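Local structure of hypothetical protein (Pseudomonas syringae pv. tomato, 2PAG) at residues Leu1-Val4 / Ile5-Leu8; Val28-Glu31 / Glu32-Phe35; Lys43-Leu46 / Leu47-Asp51; His68-Leu71 / Pro72-Cys75. The protein is of unknown function but binds calcium and belongs to the SMI1/KNR4 (SUKH) family. All coordinates share one frame; numbering follows the deposited sequence.

Contact 1 of 4, residues Leu1-Val4 / Ile5-Leu8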
loop_
_atom_site.group_PDB
_atom_site.type_symbol
_atom_site.label_atom_id
_atom_site.label_comp_id
_atom_site.label_asym_id
_atom_site.label_seq_id
_atom_site.Cartn_x
_atom_site.Cartn_y
_atom_site.Cartn_z
ATOM N N LEU A 1 13.618 11.095 -1.786
ATOM C CA LEU A 1 13.146 9.834 -1.147
ATOM C C LEU A 1 13.367 9.878 0.357
ATOM O O LEU A 1 12.453 9.615 1.137
ATOM C CB LEU A 1 13.883 8.623 -1.733
ATOM C CG LEU A 1 13.638 7.280 -1.039
ATOM C CD1 LEU A 1 12.163 6.933 -1.094
ATOM C CD2 LEU A 1 14.463 6.193 -1.708
ATOM N N GLU A 2 14.588 10.209 0.763
ATOM C CA GLU A 2 14.909 10.278 2.181
ATOM C C GLU A 2 13.953 11.279 2.828
ATOM O O GLU A 2 13.456 11.065 3.937
ATOM C CB GLU A 2 16.359 10.731 2.360
ATOM C CG GLU A 2 16.917 10.509 3.755
ATOM C CD GLU A 2 18.357 10.978 3.886
ATOM O OE1 GLU A 2 19.188 10.602 3.028
ATOM O OE2 GLU A 2 18.659 11.715 4.851
ATOM N N GLU A 3 13.694 12.362 2.108
ATOM C CA GLU A 3 12.795 13.424 2.555
ATOM C C GLU A 3 11.398 12.922 2.893
ATOM O O GLU A 3 10.885 13.153 3.989
ATOM C CB GLU A 3 12.667 14.487 1.461
ATOM C CG GLU A 3 13.912 15.313 1.218
ATOM C CD GLU A 3 14.069 16.418 2.235
ATOM O OE1 GLU A 3 14.306 16.107 3.423
ATOM O OE2 GLU A 3 13.945 17.599 1.844
ATOM N N VAL A 4 10.769 12.260 1.924
ATOM C CA VAL A 4 9.417 11.748 2.097
ATOM C C VAL A 4 9.341 10.708 3.211
ATOM O O VAL A 4 8.410 10.721 4.021
ATOM C CB VAL A 4 8.893 11.144 0.771
ATOM C CG1 VAL A 4 7.459 10.665 0.935
ATOM C CG2 VAL A 4 8.977 12.190 -0.331
ATOM N N ILE A 5 10.328 9.817 3.269
ATOM C CA ILE A 5 10.329 8.793 4.304
ATOM C C ILE A 5 10.372 9.466 5.670
ATOM O O ILE A 5 9.587 9.129 6.558
ATOM C CB ILE A 5 11.524 7.823 4.149
ATOM C CG1 ILE A 5 11.335 6.982 2.883
ATOM C CG2 ILE A 5 11.633 6.927 5.385
ATOM C CD1 ILE A 5 12.481 6.052 2.583
ATOM N N GLU A 6 11.271 10.433 5.828
ATOM C CA GLU A 6 11.387 11.159 7.096
ATOM C C GLU A 6 10.067 11.827 7.475
ATOM O O GLU A 6 9.643 11.768 8.632
ATOM C CB GLU A 6 12.497 12.220 7.004
ATOM C CG GLU A 6 12.546 13.210 8.183
ATOM C CD GLU A 6 13.637 14.275 8.034
ATOM O OE1 GLU A 6 13.973 14.653 6.893
ATOM O OE2 GLU A 6 14.153 14.748 9.063
ATOM N N GLN A 7 9.420 12.451 6.493
ATOM C CA GLN A 7 8.155 13.135 6.717
ATOM C C GLN A 7 7.119 12.172 7.288
ATOM O O GLN A 7 6.424 12.489 8.252
ATOM C CB GLN A 7 7.642 13.727 5.402
ATOM C CG GLN A 7 6.589 14.809 5.572
ATOM C CD GLN A 7 6.039 15.301 4.243
ATOM O OE1 GLN A 7 6.779 15.447 3.268
ATOM N NE2 GLN A 7 4.737 15.566 4.202
ATOM N N LEU A 8 7.011 10.991 6.693
ATOM C CA LEU A 8 6.049 10.005 7.171
ATOM C C LEU A 8 6.406 9.473 8.555
ATOM O O LEU A 8 5.553 9.414 9.445
ATOM C CB LEU A 8 5.947 8.837 6.187
ATOM C CG LEU A 8 5.026 9.021 4.983
ATOM C CD1 LEU A 8 5.225 7.859 4.025
ATOM C CD2 LEU A 8 3.576 9.105 5.450
HETATM O O HOH W 1 11.682 15.471 5.390
HETATM O O HOH W 2 15.667 13.487 5.076
HETATM O O HOH W 3 15.207 17.160 5.651
#
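With CG turned away from the backbone N (chi1 172°), the Leu1 side chain leans along the helix toward Ile5, whose CG1 lies beside its own backbone N. The two chains then meet at their methyl ends, Leu1 CD1 lying 3.8 Å from Ile5 CD1, while Ile5 CG1 rests 3.4 Å from Leu1 O. That same carbonyl oxygen receives Ile5 N at 3.0 Å in a nearly linear bond (N-H...O 170°). It is the first of four successive i to i+4 bonds, the others running from Glu6 N to Glu2 O, Gln7 N to Glu3 O and Leu8 N to Val4 O, which together form the opening turns of the amphipathic helix 2-11. Its apolar side carries Leu1, Val4 and Ile5 against Trp125 of helix 124-132, and Ile5 and Leu8 also touch helix 40-49. Elsewhere on the helix, exposed Glu3 and Glu6 run side by side, their carboxylate planes 48° apart. Glu3 OE1 and Glu6 OE1 approach to 3.8 Å, a like-charge pairing that water probably eases: one water donates to both, at 2.6 Å to Glu3 OE1 and 3.1 Å to Glu6 OE1. Another lies within hydrogen-bonding distance of Glu6 OE1 and Glu3 O, though it has more acceptors in reach than protons.

Contact 2 of 4, residues Val28-Glu31 / Glu32-Phe35; sequences VEIE and EQLF
A Schellman motif closes helix 24-34 here, with Phe35 as its C-prime residue: its phi is positive (50°), Ile36 N turns back to Glu31 O, and Phe35 N makes a weak bond to Glu32 O. Ahead of this ending the backbone is ordinary alpha-helix, Glu32 N bonding to Val28 O, Gln33 N to Glu29 O and Leu34 N to Ile30 O. Leu34 N also has a weak second acceptor in Glu31 O.

Three side-chain pairs follow the i, i+3 and i+4 spacing. Ile30 and Leu34 lie alongside each other and point the same way, their closest methyls being Ile30 CG2 and Leu34 CD1 at 3.9 Å. Both belong to the side of the helix that faces helix 71-81, where Ile30 touches Leu71 and Pro72 while Leu34 touches Trp79. The other branch of Ile30 runs toward the glutamine amide, with CD1 3.8 Å from Gln33 NE2. Gln33 itself begins close to the backbone, its CG 3.2 Å from Glu29 O, and then extends along the helix surface. Glu31 points elsewhere: its OE2 accepts a hydrogen bond from Ile38 N, just beyond the helix end.

On the exposed side, Glu32 folds back over the preceding turn. Because its CG sits beside the backbone N (chi1 -57°), that carbon comes to 3.1 Å from Val28 O, and the extended chain carries the carboxylate carbon CD to 3.7 Å from Val28 CG1.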
loop_
_atom_site.group_PDB
_atom_site.type_symbol
_atom_site.label_atom_id
_atom_site.label_comp_id
_atom_site.label_asym_id
_atom_site.label_seq_id
_atom_site.Cartn_x
_atom_site.Cartn_y
_atom_site.Cartn_z
ATOM N N VAL A 28 8.835 -11.580 0.687
ATOM C CA VAL A 28 8.918 -12.691 -0.253
ATOM C C VAL A 28 7.757 -13.648 0.017
ATOM O O VAL A 28 7.125 -14.137 -0.918
ATOM C CB VAL A 28 10.262 -13.451 -0.136
ATOM C CG1 VAL A 28 10.202 -14.752 -0.932
ATOM C CG2 VAL A 28 11.391 -12.581 -0.668
ATOM N N GLU A 29 7.462 -13.902 1.292
ATOM C CA GLU A 29 6.355 -14.797 1.647
ATOM C C GLU A 29 5.033 -14.304 1.065
ATOM O O GLU A 29 4.251 -15.090 0.521
ATOM C CB GLU A 29 6.197 -14.915 3.168
ATOM C CG GLU A 29 7.312 -15.659 3.880
ATOM C CD GLU A 29 6.960 -15.967 5.328
ATOM O OE1 GLU A 29 6.614 -15.025 6.075
ATOM O OE2 GLU A 29 7.030 -17.152 5.720
ATOM N N ILE A 30 4.779 -13.005 1.189
ATOM C CA ILE A 30 3.549 -12.422 0.662
ATOM C C ILE A 30 3.488 -12.567 -0.860
ATOM O O ILE A 30 2.451 -12.932 -1.416
ATOM C CB ILE A 30 3.443 -10.926 1.018
ATOM C CG1 ILE A 30 3.373 -10.755 2.536
ATOM C CG2 ILE A 30 2.228 -10.307 0.337
ATOM C CD1 ILE A 30 2.129 -11.348 3.179
ATOM N N GLU A 31 4.597 -12.280 -1.531
ATOM C CA GLU A 31 4.642 -12.396 -2.986
ATOM C C GLU A 31 4.279 -13.813 -3.408
ATOM O O GLU A 31 3.458 -14.020 -4.301
ATOM C CB GLU A 31 6.037 -12.072 -3.517
ATOM C CG GLU A 31 6.445 -10.627 -3.350
ATOM C CD GLU A 31 7.774 -10.323 -4.004
ATOM O OE1 GLU A 31 8.798 -10.904 -3.577
ATOM O OE2 GLU A 31 7.798 -9.501 -4.947
ATOM N N GLU A 32 4.899 -14.789 -2.761
ATOM C CA GLU A 32 4.640 -16.181 -3.096
ATOM C C GLU A 32 3.193 -16.576 -2.835
ATOM O O GLU A 32 2.596 -17.313 -3.619
ATOM C CB GLU A 32 5.596 -17.083 -2.317
ATOM C CG GLU A 32 7.055 -16.739 -2.564
ATOM C CD GLU A 32 8.007 -17.644 -1.809
ATOM O OE1 GLU A 32 7.775 -17.874 -0.601
ATOM O OE2 GLU A 32 8.991 -18.114 -2.421
ATOM N N GLN A 33 2.626 -16.086 -1.739
ATOM C CA GLN A 33 1.238 -16.387 -1.396
ATOM C C GLN A 33 0.267 -15.893 -2.453
ATOM O O GLN A 33 -0.761 -16.527 -2.711
ATOM C CB GLN A 33 0.850 -15.717 -0.088
ATOM C CG GLN A 33 1.378 -16.353 1.153
ATOM C CD GLN A 33 0.987 -15.543 2.367
ATOM O OE1 GLN A 33 -0.194 -15.230 2.571
ATOM N NE2 GLN A 33 1.973 -15.190 3.178
ATOM N N LEU A 34 0.583 -14.742 -3.044
ATOM C CA LEU A 34 -0.278 -14.143 -4.057
ATOM C C LEU A 34 0.189 -14.456 -5.472
ATOM O O LEU A 34 -0.445 -14.059 -6.453
ATOM C CB LEU A 34 -0.333 -12.630 -3.844
ATOM C CG LEU A 34 -1.007 -12.195 -2.539
ATOM C CD1 LEU A 34 -0.634 -10.759 -2.221
ATOM C CD2 LEU A 34 -2.514 -12.337 -2.664
ATOM N N PHE A 35 1.300 -15.181 -5.565
ATOM C CA PHE A 35 1.898 -15.559 -6.839
ATOM C C PHE A 35 2.047 -14.340 -7.736
ATOM O O PHE A 35 1.636 -14.342 -8.896
ATOM C CB PHE A 35 1.063 -16.625 -7.551
ATOM C CG PHE A 35 1.891 -17.573 -8.377
ATOM C CD1 PHE A 35 2.708 -18.514 -7.758
ATOM C CD2 PHE A 35 1.895 -17.494 -9.765
ATOM C CE1 PHE A 35 3.521 -19.361 -8.506
ATOM C CE2 PHE A 35 2.705 -18.336 -10.528
ATOM C CZ PHE A 35 3.522 -19.274 -9.900
#

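Contact 3 of 4, residues Lys43-Leu46 / Leu47-Asp51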
loop_
_atom_site.group_PDB
_atom_site.type_symbol
_atom_site.label_atom_id
_atom_site.label_comp_id
_atom_site.label_asym_id
_atom_site.label_seq_id
_atom_site.Cartn_x
_atom_site.Cartn_y
_atom_site.Cartn_z
ATOM N N LYS A 43 7.749 -2.288 -2.950
ATOM C CA LYS A 43 8.401 -3.119 -1.943
ATOM C C LYS A 43 9.201 -2.233 -0.990
ATOM O O LYS A 43 9.244 -2.474 0.214
ATOM C CB LYS A 43 9.320 -4.125 -2.632
ATOM C CG LYS A 43 9.905 -5.174 -1.720
ATOM C CD LYS A 43 10.339 -6.398 -2.518
ATOM C CE LYS A 43 11.341 -6.037 -3.609
ATOM N NZ LYS A 43 11.748 -7.230 -4.407
ATOM N N GLU A 44 9.838 -1.207 -1.544
ATOM C CA GLU A 44 10.625 -0.266 -0.755
ATOM C C GLU A 44 9.711 0.454 0.235
ATOM O O GLU A 44 10.061 0.645 1.396
ATOM C CB GLU A 44 11.302 0.733 -1.691
ATOM C CG GLU A 44 12.195 1.739 -1.013
ATOM C CD GLU A 44 12.912 2.591 -2.026
ATOM O OE1 GLU A 44 12.221 3.270 -2.812
ATOM O OE2 GLU A 44 14.163 2.570 -2.043
ATOM N N PHE A 45 8.531 0.842 -0.236
ATOM C CA PHE A 45 7.547 1.508 0.605
ATOM C C PHE A 45 7.177 0.575 1.769
ATOM O O PHE A 45 7.202 0.963 2.940
ATOM C CB PHE A 45 6.316 1.822 -0.253
ATOM C CG PHE A 45 5.118 2.280 0.524
ATOM C CD1 PHE A 45 4.886 3.639 0.735
ATOM C CD2 PHE A 45 4.190 1.358 0.998
ATOM C CE1 PHE A 45 3.743 4.073 1.402
ATOM C CE2 PHE A 45 3.034 1.782 1.671
ATOM C CZ PHE A 45 2.815 3.143 1.871
ATOM N N LEU A 46 6.845 -0.668 1.451
ATOM C CA LEU A 46 6.481 -1.616 2.496
ATOM C C LEU A 46 7.606 -1.846 3.511
ATOM O O LEU A 46 7.356 -1.984 4.711
ATOM C CB LEU A 46 6.071 -2.946 1.867
ATOM C CG LEU A 46 4.792 -2.900 1.026
ATOM C CD1 LEU A 46 4.580 -4.244 0.350
ATOM C CD2 LEU A 46 3.597 -2.550 1.911
ATOM N N LEU A 47 8.845 -1.870 3.034
ATOM C CA LEU A 47 9.987 -2.111 3.913
ATOM C C LEU A 47 10.438 -0.906 4.725
ATOM O O LEU A 47 11.218 -1.057 5.669
ATOM C CB LEU A 47 11.171 -2.630 3.091
ATOM C CG LEU A 47 11.011 -4.010 2.453
ATOM C CD1 LEU A 47 12.053 -4.209 1.361
ATOM C CD2 LEU A 47 11.133 -5.086 3.531
ATOM N N THR A 48 9.945 0.280 4.380
ATOM C CA THR A 48 10.365 1.495 5.069
ATOM C C THR A 48 9.314 2.298 5.825
ATOM O O THR A 48 9.645 2.979 6.797
ATOM C CB THR A 48 11.049 2.458 4.083
ATOM O OG1 THR A 48 10.110 2.875 3.082
ATOM C CG2 THR A 48 12.197 1.768 3.406
ATOM N N VAL A 49 8.057 2.238 5.396
ATOM C CA VAL A 49 7.026 3.023 6.069
ATOM C C VAL A 49 5.686 2.340 6.348
ATOM O O VAL A 49 4.751 3.001 6.797
ATOM C CB VAL A 49 6.747 4.338 5.291
ATOM C CG1 VAL A 49 8.019 5.166 5.200
ATOM C CG2 VAL A 49 6.235 4.040 3.893
ATOM N N SER A 50 5.583 1.029 6.117
ATOM C CA SER A 50 4.301 0.362 6.349
ATOM C C SER A 50 3.924 0.196 7.822
ATOM O O SER A 50 2.886 -0.398 8.136
ATOM C CB SER A 50 4.221 -0.989 5.609
ATOM O OG SER A 50 5.101 -1.975 6.119
ATOM N N ASP A 51 4.756 0.716 8.723
ATOM C CA ASP A 51 4.437 0.659 10.150
ATOM C C ASP A 51 3.904 2.024 10.583
ATOM O O ASP A 51 3.620 2.257 11.762
ATOM C CB ASP A 51 5.679 0.289 10.972
ATOM C CG ASP A 51 6.789 1.318 10.859
ATOM O OD1 ASP A 51 6.925 1.937 9.786
ATOM O OD2 ASP A 51 7.547 1.493 11.845
#
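Leu47, Leu46 and Phe45 lose the most surface where residues 43-46 meet 47-51. Leu47 lies back over the preceding turn: its CG is 3.2 Å from Lys43 O, and CD1 reaches 3.9 Å from Lys43 CG, the two side chains running alongside each other in the same direction. Leu46 is buried, and its CD2 approaches Ser50 CB. Phe45 presents a ring face to Val49, whose CG2 stands 3.8 Å from the ring centroid and 26° off the normal, a CH-pi contact displaced toward the CD1-CE1 rim. Val49 chi1 (-60°) sets CG2 between its backbone N and carbonyl carbon, from where the methyl can reach across to the ring.

These residues form the C-terminal turns of helix 40-49, a partly buried helix touched by helices 2-11, 24-34 and 124-132. As the helix runs out, hydroxyls take up its carbonyls. Thr48 OG1 donates to Glu44 O at 2.8 Å; Ser50 OG donates to Leu46 O at 2.7 Å, in the carbonyl plane and on a lone pair. Phe45 O holds two donors: Val49 N arrives nearly in line with the C=O bond at 2.9 Å, whereas Thr48 N comes from well above the carbonyl plane (67° out of it). Outside the turn, Glu44 OE1 accepts from Trp125 NE1, and Asp51 OD1 makes a salt bridge with Arg9.

Contact 4 of 4, residues His68-Leu71 / Pro72-Cys75; sequences HTYL and PEVC
Tyr70 occupies the N-cap position of helix 71-81, and its side chain folds over the first turn. From CB the chain sets out with CG turned away from the backbone N (chi1 -172°), which brings a face of the ring over Pro72. CG, CD1 and CE1 each lie within 3.8 Å of Pro72 CD, because that carbon sits above the middle of the ring: 3.4 Å from the centroid and only 7° off the normal, a CH-pi contact centred on the face. CD2 has a second neighbour, Glu73 CG, which meets the ring at its edge and in its plane at 3.8 Å. CE2 lies nearest the proline, 3.5 Å from Pro72 CD and 3.6 Å from Pro72 CG. Farther out, CZ still touches the same two carbons, and the hydroxyl OH ends near Pro72 CG. Beyond the proline, the ring also packs on Ile30 and Gln33 of helix 24-34.

The backbone of Tyr70 starts the helix as well. Its carbonyl oxygen accepts Val74 N at 3.0 Å, and Leu71 O accepts Cys75 N in the next bond of the series. Pro72 has no N-H to give, which suits the first turn, where an amide at this position would have no earlier carbonyl of the helix to bond. Val74 CG2 reaches back over the loop to His68 O. Leu71 is buried against Val60, Val62 and Ile88, and its CD1 lies 3.7 Å from Cys75 SG.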
loop_
_atom_site.group_PDB
_atom_site.type_symbol
_atom_site.label_atom_id
_atom_site.label_comp_id
_atom_site.label_asym_id
_atom_site.label_seq_id
_atom_site.Cartn_x
_atom_site.Cartn_y
_atom_site.Cartn_z
ATOM N N HIS A 68 -7.205 -5.480 8.936
ATOM C CA HIS A 68 -8.057 -5.200 7.787
ATOM C C HIS A 68 -7.257 -4.615 6.626
ATOM O O HIS A 68 -7.802 -4.388 5.547
ATOM C CB HIS A 68 -9.214 -4.254 8.150
ATOM C CG HIS A 68 -8.779 -2.895 8.600
ATOM N ND1 HIS A 68 -8.273 -2.654 9.858
ATOM C CD2 HIS A 68 -8.788 -1.701 7.960
ATOM C CE1 HIS A 68 -7.989 -1.369 9.975
ATOM N NE2 HIS A 68 -8.291 -0.768 8.838
ATOM N N THR A 69 -5.967 -4.370 6.844
ATOM C CA THR A 69 -5.120 -3.849 5.780
ATOM C C THR A 69 -4.136 -4.909 5.286
ATOM O O THR A 69 -3.299 -4.633 4.427
ATOM C CB THR A 69 -4.312 -2.607 6.221
ATOM O OG1 THR A 69 -3.488 -2.932 7.351
ATOM C CG2 THR A 69 -5.251 -1.460 6.578
ATOM N N TYR A 70 -4.240 -6.117 5.829
ATOM C CA TYR A 70 -3.365 -7.226 5.440
ATOM C C TYR A 70 -3.441 -7.422 3.923
ATOM O O TYR A 70 -4.482 -7.793 3.384
ATOM C CB TYR A 70 -3.798 -8.497 6.179
ATOM C CG TYR A 70 -2.865 -9.665 6.004
ATOM C CD1 TYR A 70 -1.500 -9.537 6.255
ATOM C CD2 TYR A 70 -3.346 -10.907 5.596
ATOM C CE1 TYR A 70 -0.633 -10.624 6.104
ATOM C CE2 TYR A 70 -2.489 -11.997 5.439
ATOM C CZ TYR A 70 -1.139 -11.850 5.695
ATOM O OH TYR A 70 -0.307 -12.940 5.553
ATOM N N LEU A 71 -2.318 -7.207 3.238
ATOM C CA LEU A 71 -2.290 -7.280 1.777
ATOM C C LEU A 71 -2.988 -8.456 1.094
ATOM O O LEU A 71 -3.764 -8.249 0.156
ATOM C CB LEU A 71 -0.845 -7.165 1.267
ATOM C CG LEU A 71 -0.652 -6.955 -0.242
ATOM C CD1 LEU A 71 -1.523 -5.792 -0.740
ATOM C CD2 LEU A 71 0.817 -6.668 -0.528
ATOM N N PRO A 72 -2.731 -9.698 1.535
ATOM C CA PRO A 72 -3.408 -10.815 0.866
ATOM C C PRO A 72 -4.930 -10.721 0.942
ATOM O O PRO A 72 -5.620 -11.053 -0.023
ATOM C CB PRO A 72 -2.854 -12.037 1.591
ATOM C CG PRO A 72 -1.465 -11.594 1.964
ATOM C CD PRO A 72 -1.723 -10.195 2.488
ATOM N N GLU A 73 -5.451 -10.281 2.087
ATOM C CA GLU A 73 -6.898 -10.144 2.243
ATOM C C GLU A 73 -7.430 -8.958 1.439
ATOM O O GLU A 73 -8.512 -9.035 0.860
ATOM C CB GLU A 73 -7.280 -9.983 3.720
ATOM C CG GLU A 73 -6.989 -11.198 4.600
ATOM C CD GLU A 73 -7.978 -12.345 4.416
ATOM O OE1 GLU A 73 -7.817 -13.375 5.107
ATOM O OE2 GLU A 73 -8.916 -12.226 3.595
ATOM N N VAL A 74 -6.682 -7.856 1.412
ATOM C CA VAL A 74 -7.103 -6.685 0.650
ATOM C C VAL A 74 -7.134 -7.029 -0.849
ATOM O O VAL A 74 -8.030 -6.603 -1.576
ATOM C CB VAL A 74 -6.149 -5.475 0.897
ATOM C CG1 VAL A 74 -6.516 -4.320 -0.009
ATOM C CG2 VAL A 74 -6.246 -5.022 2.349
ATOM N N CYS A 75 -6.156 -7.808 -1.307
ATOM C CA CYS A 75 -6.099 -8.205 -2.712
ATOM C C CYS A 75 -7.307 -9.058 -3.072
ATOM O O CYS A 75 -7.971 -8.818 -4.080
ATOM C CB CYS A 75 -4.825 -9.000 -3.004
ATOM S SG CYS A 75 -3.336 -7.994 -3.148
#

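Overall arrangement
All four contacts are local: three lie along helices or their ends, and contact 4 is the loop and first turn that begin helix 71-81. They are brought together in two pairs. Contact 1 packs directly on contact 3, their centres 11 Å apart, through Ile5 CG2 and Val49 CG1 at 4.0 Å and Leu1 CD2 and Glu44 OE2 at 3.7 Å. Contacts 2 and 4, centred 12 Å apart, touch where Ile30 CD1 meets Tyr70 OH and Pro72 CG, each at 3.8 Å. Contact 3 comes within about 5 Å of both contact 2 and contact 4 at the nearest atoms, without touching. Contacts 1 and 2 are farthest apart, with centres 27 Å apart. The calcium site at Glu101, Asp103 and Thr105 lies away from all four.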